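Local coordinates for protein Niban 2 (Homo sapiens, PDB 7CTP) that may help to suppress apoptosis and may promote melanoma cell invasion in vitro, and carries a PH domain within this largely helical part of the chain, at residues E66-L74 / N86-Y95; K181-R191 / P398-E406. One frame throughout, in Å; residues are numbered along the deposited sequence.

Contact 1 of 2, residues E66-L74 / N86-Y95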
loop_
_atom_site.group_PDB
_atom_site.type_symbol
_atom_site.label_atom_id
_atom_site.label_comp_id
_atom_site.label_asym_id
_atom_site.label_seq_id
_atom_site.Cartn_x
_atom_site.Cartn_y
_atom_site.Cartn_z
ATOM N N GLU A 66 2.678 -9.753 -20.993
ATOM C CA GLU A 66 3.044 -10.493 -19.792
ATOM C C GLU A 66 4.354 -11.229 -20.024
ATOM O O GLU A 66 4.480 -11.993 -20.988
ATOM C CB GLU A 66 1.930 -11.465 -19.409
ATOM C CG GLU A 66 0.611 -10.775 -19.097
ATOM C CD GLU A 66 -0.489 -11.739 -18.695
ATOM O OE1 GLU A 66 -0.269 -12.965 -18.779
ATOM O OE2 GLU A 66 -1.575 -11.261 -18.299
ATOM N N ARG A 67 5.337 -10.971 -19.160
ATOM C CA ARG A 67 6.620 -11.658 -19.180
ATOM C C ARG A 67 6.980 -12.060 -17.759
ATOM O O ARG A 67 6.553 -11.423 -16.794
ATOM C CB ARG A 67 7.745 -10.789 -19.761
ATOM C CG ARG A 67 7.489 -10.280 -21.172
ATOM C CD ARG A 67 8.686 -10.504 -22.099
ATOM N NE ARG A 67 9.747 -9.516 -21.892
ATOM C CZ ARG A 67 10.428 -8.924 -22.872
ATOM N NH1 ARG A 67 10.153 -9.210 -24.138
ATOM N NH2 ARG A 67 11.375 -8.038 -22.589
ATOM N N ILE A 68 7.751 -13.142 -17.645
ATOM C CA ILE A 68 8.281 -13.554 -16.350
ATOM C C ILE A 68 9.236 -12.482 -15.854
ATOM O O ILE A 68 10.043 -11.949 -16.625
ATOM C CB ILE A 68 8.967 -14.924 -16.475
ATOM C CG1 ILE A 68 7.925 -16.003 -16.778
ATOM C CG2 ILE A 68 9.744 -15.260 -15.211
ATOM C CD1 ILE A 68 8.505 -17.323 -17.222
ATOM N N VAL A 69 9.127 -12.128 -14.568
ATOM C CA VAL A 69 9.982 -11.078 -14.018
ATOM C C VAL A 69 11.379 -11.612 -13.727
ATOM O O VAL A 69 12.385 -10.952 -14.026
ATOM C CB VAL A 69 9.337 -10.469 -12.757
ATOM C CG1 VAL A 69 10.280 -9.450 -12.121
ATOM C CG2 VAL A 69 8.017 -9.813 -13.102
ATOM N N PHE A 70 11.467 -12.809 -13.149
ATOM C CA PHE A 70 12.754 -13.379 -12.779
ATOM C C PHE A 70 12.549 -14.839 -12.402
ATOM O O PHE A 70 11.450 -15.251 -12.014
ATOM C CB PHE A 70 13.393 -12.588 -11.632
ATOM C CG PHE A 70 14.794 -13.015 -11.304
ATOM C CD1 PHE A 70 15.819 -12.810 -12.210
ATOM C CD2 PHE A 70 15.089 -13.595 -10.088
ATOM C CE1 PHE A 70 17.110 -13.198 -11.916
ATOM C CE2 PHE A 70 16.381 -13.984 -9.786
ATOM C CZ PHE A 70 17.391 -13.784 -10.703
ATOM N N SER A 71 13.619 -15.624 -12.524
ATOM C CA SER A 71 13.569 -17.018 -12.116
ATOM C C SER A 71 14.981 -17.476 -11.788
ATOM O O SER A 71 15.963 -16.881 -12.234
ATOM C CB SER A 71 12.951 -17.908 -13.204
ATOM O OG SER A 71 13.774 -17.935 -14.355
ATOM N N GLY A 72 15.068 -18.545 -11.007
ATOM C CA GLY A 72 16.356 -19.101 -10.636
ATOM C C GLY A 72 16.150 -20.166 -9.588
ATOM O O GLY A 72 15.057 -20.319 -9.031
ATOM N N ASN A 73 17.219 -20.913 -9.329
ATOM C CA ASN A 73 17.160 -21.969 -8.331
ATOM C C ASN A 73 17.468 -21.414 -6.949
ATOM O O ASN A 73 18.323 -20.536 -6.791
ATOM C CB ASN A 73 18.136 -23.095 -8.670
ATOM C CG ASN A 73 17.749 -23.845 -9.929
ATOM O OD1 ASN A 73 16.566 -24.046 -10.211
ATOM N ND2 ASN A 73 18.751 -24.261 -10.696
ATOM N N LEU A 74 16.746 -21.927 -5.954
ATOM C CA LEU A 74 16.912 -21.567 -4.553
ATOM C C LEU A 74 16.871 -22.833 -3.720
ATOM O O LEU A 74 16.332 -23.858 -4.146
ATOM C CB LEU A 74 15.792 -20.640 -4.057
ATOM C CG LEU A 74 15.616 -19.279 -4.709
ATOM C CD1 LEU A 74 14.573 -18.449 -3.986
ATOM C CD2 LEU A 74 16.952 -18.596 -4.700
ATOM N N ASN A 86 16.214 -28.052 -3.059
ATOM C CA ASN A 86 16.249 -27.124 -4.178
ATOM C C ASN A 86 14.831 -26.866 -4.656
ATOM O O ASN A 86 13.971 -27.753 -4.608
ATOM C CB ASN A 86 17.091 -27.672 -5.332
ATOM C CG ASN A 86 16.966 -26.825 -6.596
ATOM O OD1 ASN A 86 17.665 -25.826 -6.761
ATOM N ND2 ASN A 86 16.053 -27.212 -7.485
ATOM N N ARG A 87 14.579 -25.635 -5.093
ATOM C CA ARG A 87 13.319 -25.293 -5.728
ATOM C C ARG A 87 13.604 -24.345 -6.876
ATOM O O ARG A 87 14.397 -23.410 -6.733
ATOM C CB ARG A 87 12.336 -24.638 -4.741
ATOM C CG ARG A 87 11.733 -25.588 -3.726
ATOM C CD ARG A 87 10.566 -26.369 -4.308
ATOM N NE ARG A 87 10.012 -27.319 -3.350
ATOM C CZ ARG A 87 10.492 -28.540 -3.143
ATOM N NH1 ARG A 87 11.541 -28.970 -3.833
ATOM N NH2 ARG A 87 9.921 -29.332 -2.247
ATOM N N PHE A 88 12.982 -24.603 -8.022
ATOM C CA PHE A 88 12.979 -23.621 -9.094
ATOM C C PHE A 88 11.944 -22.567 -8.747
ATOM O O PHE A 88 10.759 -22.882 -8.592
ATOM C CB PHE A 88 12.667 -24.257 -10.444
ATOM C CG PHE A 88 12.656 -23.276 -11.579
ATOM C CD1 PHE A 88 13.809 -22.598 -11.940
ATOM C CD2 PHE A 88 11.485 -23.012 -12.273
ATOM C CE1 PHE A 88 13.793 -21.678 -12.987
ATOM C CE2 PHE A 88 11.464 -22.095 -13.320
ATOM C CZ PHE A 88 12.614 -21.431 -13.675
ATOM N N SER A 89 12.394 -21.328 -8.591
ATOM C CA SER A 89 11.561 -20.248 -8.085
ATOM C C SER A 89 11.350 -19.236 -9.200
ATOM O O SER A 89 12.314 -18.796 -9.833
ATOM C CB SER A 89 12.212 -19.597 -6.864
ATOM O OG SER A 89 11.691 -18.302 -6.640
ATOM N N LEU A 90 10.093 -18.877 -9.446
ATOM C CA LEU A 90 9.724 -18.055 -10.588
ATOM C C LEU A 90 8.821 -16.924 -10.127
ATOM O O LEU A 90 7.907 -17.143 -9.325
ATOM C CB LEU A 90 9.014 -18.899 -11.658
ATOM C CG LEU A 90 8.750 -18.329 -13.057
ATOM C CD1 LEU A 90 8.619 -19.468 -14.040
ATOM C CD2 LEU A 90 7.497 -17.469 -13.098
ATOM N N VAL A 91 9.073 -15.725 -10.640
ATOM C CA VAL A 91 8.210 -14.578 -10.377
ATOM C C VAL A 91 7.467 -14.217 -11.659
ATOM O O VAL A 91 8.065 -13.631 -12.571
ATOM C CB VAL A 91 9.005 -13.374 -9.859
ATOM C CG1 VAL A 91 8.080 -12.168 -9.713
ATOM C CG2 VAL A 91 9.660 -13.711 -8.522
ATOM N N PRO A 92 6.178 -14.531 -11.768
ATOM C CA PRO A 92 5.432 -14.191 -12.989
ATOM C C PRO A 92 5.163 -12.704 -13.140
ATOM O O PRO A 92 5.527 -11.895 -12.283
ATOM C CB PRO A 92 4.115 -14.963 -12.828
ATOM C CG PRO A 92 4.328 -15.925 -11.706
ATOM C CD PRO A 92 5.355 -15.295 -10.818
ATOM N N HIS A 93 4.485 -12.350 -14.236
ATOM C CA HIS A 93 4.156 -10.959 -14.539
ATOM C C HIS A 93 3.436 -10.257 -13.392
ATOM O O HIS A 93 3.508 -9.029 -13.275
ATOM C CB HIS A 93 3.267 -10.899 -15.786
ATOM C CG HIS A 93 1.931 -11.554 -15.590
ATOM N ND1 HIS A 93 0.779 -10.843 -15.312
ATOM C CD2 HIS A 93 1.574 -12.862 -15.592
ATOM C CE1 HIS A 93 -0.231 -11.684 -15.167
ATOM N NE2 HIS A 93 0.223 -12.914 -15.336
ATOM N N ASN A 94 2.703 -11.003 -12.564
ATOM C CA ASN A 94 1.901 -10.400 -11.508
ATOM C C ASN A 94 2.574 -10.455 -10.141
ATOM O O ASN A 94 1.909 -10.210 -9.130
ATOM C CB ASN A 94 0.520 -11.059 -11.439
ATOM C CG ASN A 94 0.585 -12.544 -11.136
ATOM O OD1 ASN A 94 1.644 -13.091 -10.814
ATOM N ND2 ASN A 94 -0.562 -13.210 -11.234
ATOM N N TYR A 95 3.863 -10.791 -10.090
ATOM C CA TYR A 95 4.689 -10.661 -8.885
ATOM C C TYR A 95 4.293 -11.639 -7.783
ATOM O O TYR A 95 4.593 -11.413 -6.604
ATOM C CB TYR A 95 4.680 -9.223 -8.355
ATOM C CG TYR A 95 5.613 -8.314 -9.116
ATOM C CD1 TYR A 95 6.990 -8.388 -8.930
ATOM C CD2 TYR A 95 5.120 -7.384 -10.029
ATOM C CE1 TYR A 95 7.857 -7.553 -9.627
ATOM C CE2 TYR A 95 5.976 -6.548 -10.726
ATOM C CZ TYR A 95 7.339 -6.638 -10.523
ATOM O OH TYR A 95 8.190 -5.804 -11.220
#
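Val69 and Phe70 both sit opposite Val91, a classic beta bulge. Val69 N gives its hydrogen to Val91 O at 2.7 Å, and Val91 N returns one to Phe70 O at 2.8 Å, so two consecutive residues, Val69 just ahead of the strand and Phe70 at its start, share Val91 as partner. The extra residue, Val69, has helix-like backbone torsions and has left the extended conformation, and its side chain points toward the second segment: Val69 CB lies 3.7 Å from Val91 CG1, while CG2 rests over one face of the Tyr95 ring, toward its rim, and Val69 CG1 comes within 4.0 Å of Tyr95 CE1. Beyond the bulge the strands run as regular antiparallel partners, Gly72 paired with Ser89 and Leu74 with Arg87 by two bonds each. This is the first hairpin of the PH domain, strands 70-77 and 84-91, in an antiparallel sheet packed by helix 176-194. Leu74 and Ser89 point to the helix side, where Leu74 CD1 meets Ser89 CB at 3.9 Å; Ser89 OG is buried there with no hydrogen-bonding partner in the model. On the other face Ser71 CB comes within 3.6 Å of Phe88 CZ, and Asn73 OD1 lies in the plane of that ring, at its edge near CD1. Ile68 crosses Leu90 at about a right angle, Ile68 CG2 to Leu90 CD2 3.8 Å, with Tyr106 of helix 103-107 against both. At the exposed end, the Glu66 carboxylate lies flat over His93, Glu66 CD 3.5 Å above the ring's centre and the planes 10° apart. The His93 ring reaches that position with CG between its own N and carbonyl carbon (chi1 64°), and Asn94 CB covers its opposite face.

Contact 2 of 2, residues K181-R191 / P398-E406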
loop_
_atom_site.group_PDB
_atom_site.type_symbol
_atom_site.label_atom_id
_atom_site.label_comp_id
_atom_site.label_asym_id
_atom_site.label_seq_id
_atom_site.Cartn_x
_atom_site.Cartn_y
_atom_site.Cartn_z
ATOM N N LYS A 181 20.268 -10.224 -5.520
ATOM C CA LYS A 181 19.305 -10.170 -6.614
ATOM C C LYS A 181 17.921 -10.572 -6.130
ATOM O O LYS A 181 16.927 -9.892 -6.406
ATOM C CB LYS A 181 19.756 -11.084 -7.755
ATOM C CG LYS A 181 18.844 -11.063 -8.977
ATOM C CD LYS A 181 18.577 -9.648 -9.455
ATOM C CE LYS A 181 18.250 -9.626 -10.945
ATOM N NZ LYS A 181 18.754 -8.376 -11.586
ATOM N N TRP A 182 17.846 -11.684 -5.402
ATOM C CA TRP A 182 16.554 -12.156 -4.923
ATOM C C TRP A 182 15.970 -11.212 -3.882
ATOM O O TRP A 182 14.746 -11.112 -3.767
ATOM C CB TRP A 182 16.688 -13.569 -4.365
ATOM C CG TRP A 182 16.523 -14.625 -5.412
ATOM C CD1 TRP A 182 17.492 -15.459 -5.899
ATOM C CD2 TRP A 182 15.316 -14.963 -6.108
ATOM N NE1 TRP A 182 16.961 -16.296 -6.857
ATOM C CE2 TRP A 182 15.628 -16.009 -7.004
ATOM C CE3 TRP A 182 14.006 -14.479 -6.065
ATOM C CZ2 TRP A 182 14.675 -16.580 -7.844
ATOM C CZ3 TRP A 182 13.062 -15.046 -6.900
ATOM C CH2 TRP A 182 13.398 -16.086 -7.779
ATOM N N GLN A 183 16.816 -10.516 -3.115
ATOM C CA GLN A 183 16.289 -9.536 -2.170
ATOM C C GLN A 183 15.611 -8.388 -2.898
ATOM O O GLN A 183 14.537 -7.935 -2.487
ATOM C CB GLN A 183 17.386 -8.996 -1.258
ATOM C CG GLN A 183 16.862 -7.961 -0.293
ATOM C CD GLN A 183 17.881 -7.540 0.728
ATOM O OE1 GLN A 183 19.070 -7.827 0.591
ATOM N NE2 GLN A 183 17.426 -6.853 1.760
ATOM N N ALA A 184 16.210 -7.915 -3.992
ATOM C CA ALA A 184 15.591 -6.838 -4.762
ATOM C C ALA A 184 14.290 -7.299 -5.403
ATOM O O ALA A 184 13.284 -6.576 -5.386
ATOM C CB ALA A 184 16.555 -6.325 -5.829
ATOM N N VAL A 185 14.302 -8.496 -5.993
ATOM C CA VAL A 185 13.117 -9.025 -6.667
ATOM C C VAL A 185 11.991 -9.252 -5.666
ATOM O O VAL A 185 10.828 -8.926 -5.931
ATOM C CB VAL A 185 13.465 -10.326 -7.416
ATOM C CG1 VAL A 185 12.190 -11.062 -7.856
ATOM C CG2 VAL A 185 14.369 -10.026 -8.614
ATOM N N LEU A 186 12.316 -9.838 -4.509
ATOM C CA LEU A 186 11.268 -10.096 -3.522
ATOM C C LEU A 186 10.768 -8.801 -2.897
ATOM O O LEU A 186 9.579 -8.700 -2.560
ATOM C CB LEU A 186 11.762 -11.069 -2.452
ATOM C CG LEU A 186 12.034 -12.480 -2.996
ATOM C CD1 LEU A 186 12.635 -13.364 -1.915
ATOM C CD2 LEU A 186 10.760 -13.083 -3.566
ATOM N N GLN A 187 11.649 -7.801 -2.732
ATOM C CA GLN A 187 11.190 -6.476 -2.317
ATOM C C GLN A 187 10.188 -5.916 -3.312
ATOM O O GLN A 187 9.187 -5.304 -2.915
ATOM C CB GLN A 187 12.361 -5.498 -2.183
ATOM C CG GLN A 187 13.157 -5.573 -0.897
ATOM C CD GLN A 187 14.383 -4.670 -0.924
ATOM O OE1 GLN A 187 14.707 -4.057 -1.944
ATOM N NE2 GLN A 187 15.073 -4.591 0.201
ATOM N N ASP A 188 10.454 -6.092 -4.612
ATOM C CA ASP A 188 9.506 -5.662 -5.644
ATOM C C ASP A 188 8.188 -6.419 -5.538
ATOM O O ASP A 188 7.113 -5.832 -5.711
ATOM C CB ASP A 188 10.088 -5.869 -7.048
ATOM C CG ASP A 188 11.234 -4.923 -7.381
ATOM O OD1 ASP A 188 11.590 -4.065 -6.539
ATOM O OD2 ASP A 188 11.783 -5.048 -8.510
ATOM N N CYS A 189 8.257 -7.733 -5.288
ATOM C CA CYS A 189 7.053 -8.545 -5.097
ATOM C C CYS A 189 6.202 -8.003 -3.957
ATOM O O CYS A 189 4.979 -7.854 -4.088
ATOM C CB CYS A 189 7.435 -9.996 -4.798
ATOM S SG CYS A 189 8.070 -10.940 -6.217
ATOM N N ILE A 190 6.833 -7.746 -2.806
ATOM C CA ILE A 190 6.100 -7.263 -1.634
ATOM C C ILE A 190 5.460 -5.914 -1.929
ATOM O O ILE A 190 4.286 -5.677 -1.614
ATOM C CB ILE A 190 7.035 -7.180 -0.416
ATOM C CG1 ILE A 190 7.472 -8.581 0.019
ATOM C CG2 ILE A 190 6.354 -6.411 0.706
ATOM C CD1 ILE A 190 8.660 -8.566 0.987
ATOM N N ARG A 191 6.232 -5.000 -2.525
ATOM C CA ARG A 191 5.702 -3.672 -2.824
ATOM C C ARG A 191 4.519 -3.765 -3.772
ATOM O O ARG A 191 3.507 -3.069 -3.589
ATOM C CB ARG A 191 6.808 -2.802 -3.424
ATOM C CG ARG A 191 6.432 -1.353 -3.705
ATOM C CD ARG A 191 7.562 -0.652 -4.489
ATOM N NE ARG A 191 8.838 -0.689 -3.769
ATOM C CZ ARG A 191 9.876 -1.437 -4.123
ATOM N NH1 ARG A 191 10.985 -1.409 -3.391
ATOM N NH2 ARG A 191 9.806 -2.224 -5.191
ATOM N N PRO A 398 14.145 -5.069 -12.444
ATOM C CA PRO A 398 14.479 -5.408 -11.048
ATOM C C PRO A 398 15.797 -4.831 -10.564
ATOM O O PRO A 398 16.011 -4.774 -9.352
ATOM C CB PRO A 398 14.524 -6.942 -11.052
ATOM C CG PRO A 398 13.918 -7.376 -12.350
ATOM C CD PRO A 398 14.101 -6.252 -13.317
ATOM N N LEU A 399 16.701 -4.434 -11.454
ATOM C CA LEU A 399 17.931 -3.763 -11.043
ATOM C C LEU A 399 17.849 -2.250 -11.205
ATOM O O LEU A 399 18.179 -1.505 -10.276
ATOM C CB LEU A 399 19.119 -4.307 -11.852
ATOM C CG LEU A 399 20.497 -3.701 -11.580
ATOM C CD1 LEU A 399 20.855 -3.781 -10.104
ATOM C CD2 LEU A 399 21.573 -4.376 -12.432
ATOM N N LYS A 400 17.402 -1.782 -12.376
ATOM C CA LYS A 400 17.589 -0.380 -12.729
ATOM C C LYS A 400 16.757 0.549 -11.857
ATOM O O LYS A 400 17.157 1.696 -11.629
ATOM C CB LYS A 400 17.284 -0.177 -14.211
ATOM C CG LYS A 400 18.352 -0.815 -15.114
ATOM C CD LYS A 400 18.070 -0.621 -16.600
ATOM C CE LYS A 400 19.170 -1.273 -17.457
ATOM N NZ LYS A 400 18.865 -1.193 -18.926
ATOM N N MET A 401 15.617 0.080 -11.339
ATOM C CA MET A 401 14.814 0.917 -10.456
ATOM C C MET A 401 15.334 0.958 -9.024
ATOM O O MET A 401 14.893 1.813 -8.253
ATOM C CB MET A 401 13.363 0.434 -10.447
ATOM C CG MET A 401 12.612 0.717 -11.758
ATOM S SD MET A 401 12.377 2.473 -12.054
ATOM C CE MET A 401 11.454 2.964 -10.598
ATOM N N GLN A 402 16.257 0.069 -8.654
ATOM C CA GLN A 402 16.610 -0.076 -7.243
ATOM C C GLN A 402 17.261 1.180 -6.685
ATOM O O GLN A 402 17.036 1.534 -5.522
ATOM C CB GLN A 402 17.519 -1.283 -7.039
ATOM C CG GLN A 402 16.844 -2.610 -7.327
ATOM C CD GLN A 402 15.462 -2.724 -6.690
ATOM O OE1 GLN A 402 15.210 -2.194 -5.605
ATOM N NE2 GLN A 402 14.558 -3.423 -7.371
ATOM N N SER A 403 18.075 1.868 -7.490
ATOM C CA SER A 403 18.727 3.083 -6.999
ATOM C C SER A 403 17.713 4.183 -6.707
ATOM O O SER A 403 17.967 5.049 -5.862
ATOM C CB SER A 403 19.779 3.565 -8.000
ATOM O OG SER A 403 19.175 4.070 -9.182
ATOM N N CYS A 404 16.558 4.165 -7.387
ATOM C CA CYS A 404 15.493 5.112 -7.066
ATOM C C CYS A 404 14.823 4.749 -5.747
ATOM O O CYS A 404 14.652 5.600 -4.867
ATOM C CB CYS A 404 14.449 5.153 -8.188
ATOM S SG CYS A 404 15.118 5.243 -9.866
ATOM N N TYR A 405 14.418 3.484 -5.612
ATOM C CA TYR A 405 13.722 3.036 -4.412
ATOM C C TYR A 405 14.598 3.225 -3.177
ATOM O O TYR A 405 14.107 3.606 -2.104
ATOM C CB TYR A 405 13.312 1.570 -4.576
ATOM C CG TYR A 405 12.301 1.282 -5.688
ATOM C CD1 TYR A 405 11.300 2.189 -6.006
ATOM C CD2 TYR A 405 12.348 0.085 -6.405
ATOM C CE1 TYR A 405 10.361 1.921 -7.025
ATOM C CE2 TYR A 405 11.415 -0.198 -7.418
ATOM C CZ TYR A 405 10.430 0.732 -7.715
ATOM O OH TYR A 405 9.508 0.473 -8.705
ATOM N N GLU A 406 15.910 3.001 -3.330
ATOM C CA GLU A 406 16.852 3.106 -2.215
ATOM C C GLU A 406 16.856 4.495 -1.584
ATOM O O GLU A 406 17.203 4.634 -0.404
ATOM C CB GLU A 406 18.265 2.747 -2.689
ATOM C CG GLU A 406 19.311 2.607 -1.563
ATOM C CD GLU A 406 20.027 3.914 -1.227
ATOM O OE1 GLU A 406 19.917 4.895 -2.000
ATOM O OE2 GLU A 406 20.710 3.953 -0.179
HETATM O O HOH W 1 13.293 -3.124 -4.275
#
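Gln402 reaches across to Ala184 and Asp188 by bending at chi2 (-46°), the turn that carries the chain from CB over toward helix 176-194. CG and then CD pass over the Ala184 methyl, Gln402 CD lying 3.9 Å from Ala184 CB. OE1 lies in the plane of the Tyr405 ring, at its edge, and beside a water that Arg191 NH1 donates to at 3.0 Å and that also meets Gln187 OE1. NE2 spends its hydrogens on two acceptors. Gln402 NE2 meets Asp188 OD1 at 3.1 Å, nearly straight (168°) and on the syn side. Gln402 NE2 also reaches Pro398 O at 2.8 Å, from above the carbonyl plane. Arg191 NH2 forms a salt bridge to the same Asp188 OD1 at 2.9 Å, from the opposite face of the carboxylate. Its guanidinium lies flat on Tyr405, Arg191 CZ 3.9 Å from the ring centroid and planes 24° apart, a cation-pi stack. An alanine here has no amide to join Asp188 OD1 to Pro398 O, which would probably leave Asp188 held by Arg191 but without its tie to this segment, and a gap over the Ala184 methyl. Val185 CG2 packs on Pro398 CB beside this polar cluster. Trp182 and Cys189 of helix 176-194 rest on the PH strands, while Cys404 packs on helix 342-378, and Gln433 of helix 422-455 bonds both Arg191 NE and Tyr405 O.

Contact 1 lies within the PH domain, pairing two neighbouring strands of its sheet, whereas contact 2 joins that domain's C-terminal helix to a segment some 200 residues further along the chain. Both are partly buried, but the centre of contact 1 lies about 22 Å from the centre of the chain, that of contact 2 about 16 Å, and contact 1 runs from a covered strand face to an exposed end. Its chemistry is chiefly backbone pairing and apolar packing; contact 2 depends on charged and amide side chains and a water. The two meet at helix 176-194: Trp182 packs on the strands of the first, Ala184, Asp188 and Arg191 face the second, and Val185 touches both Val91 and Pro398.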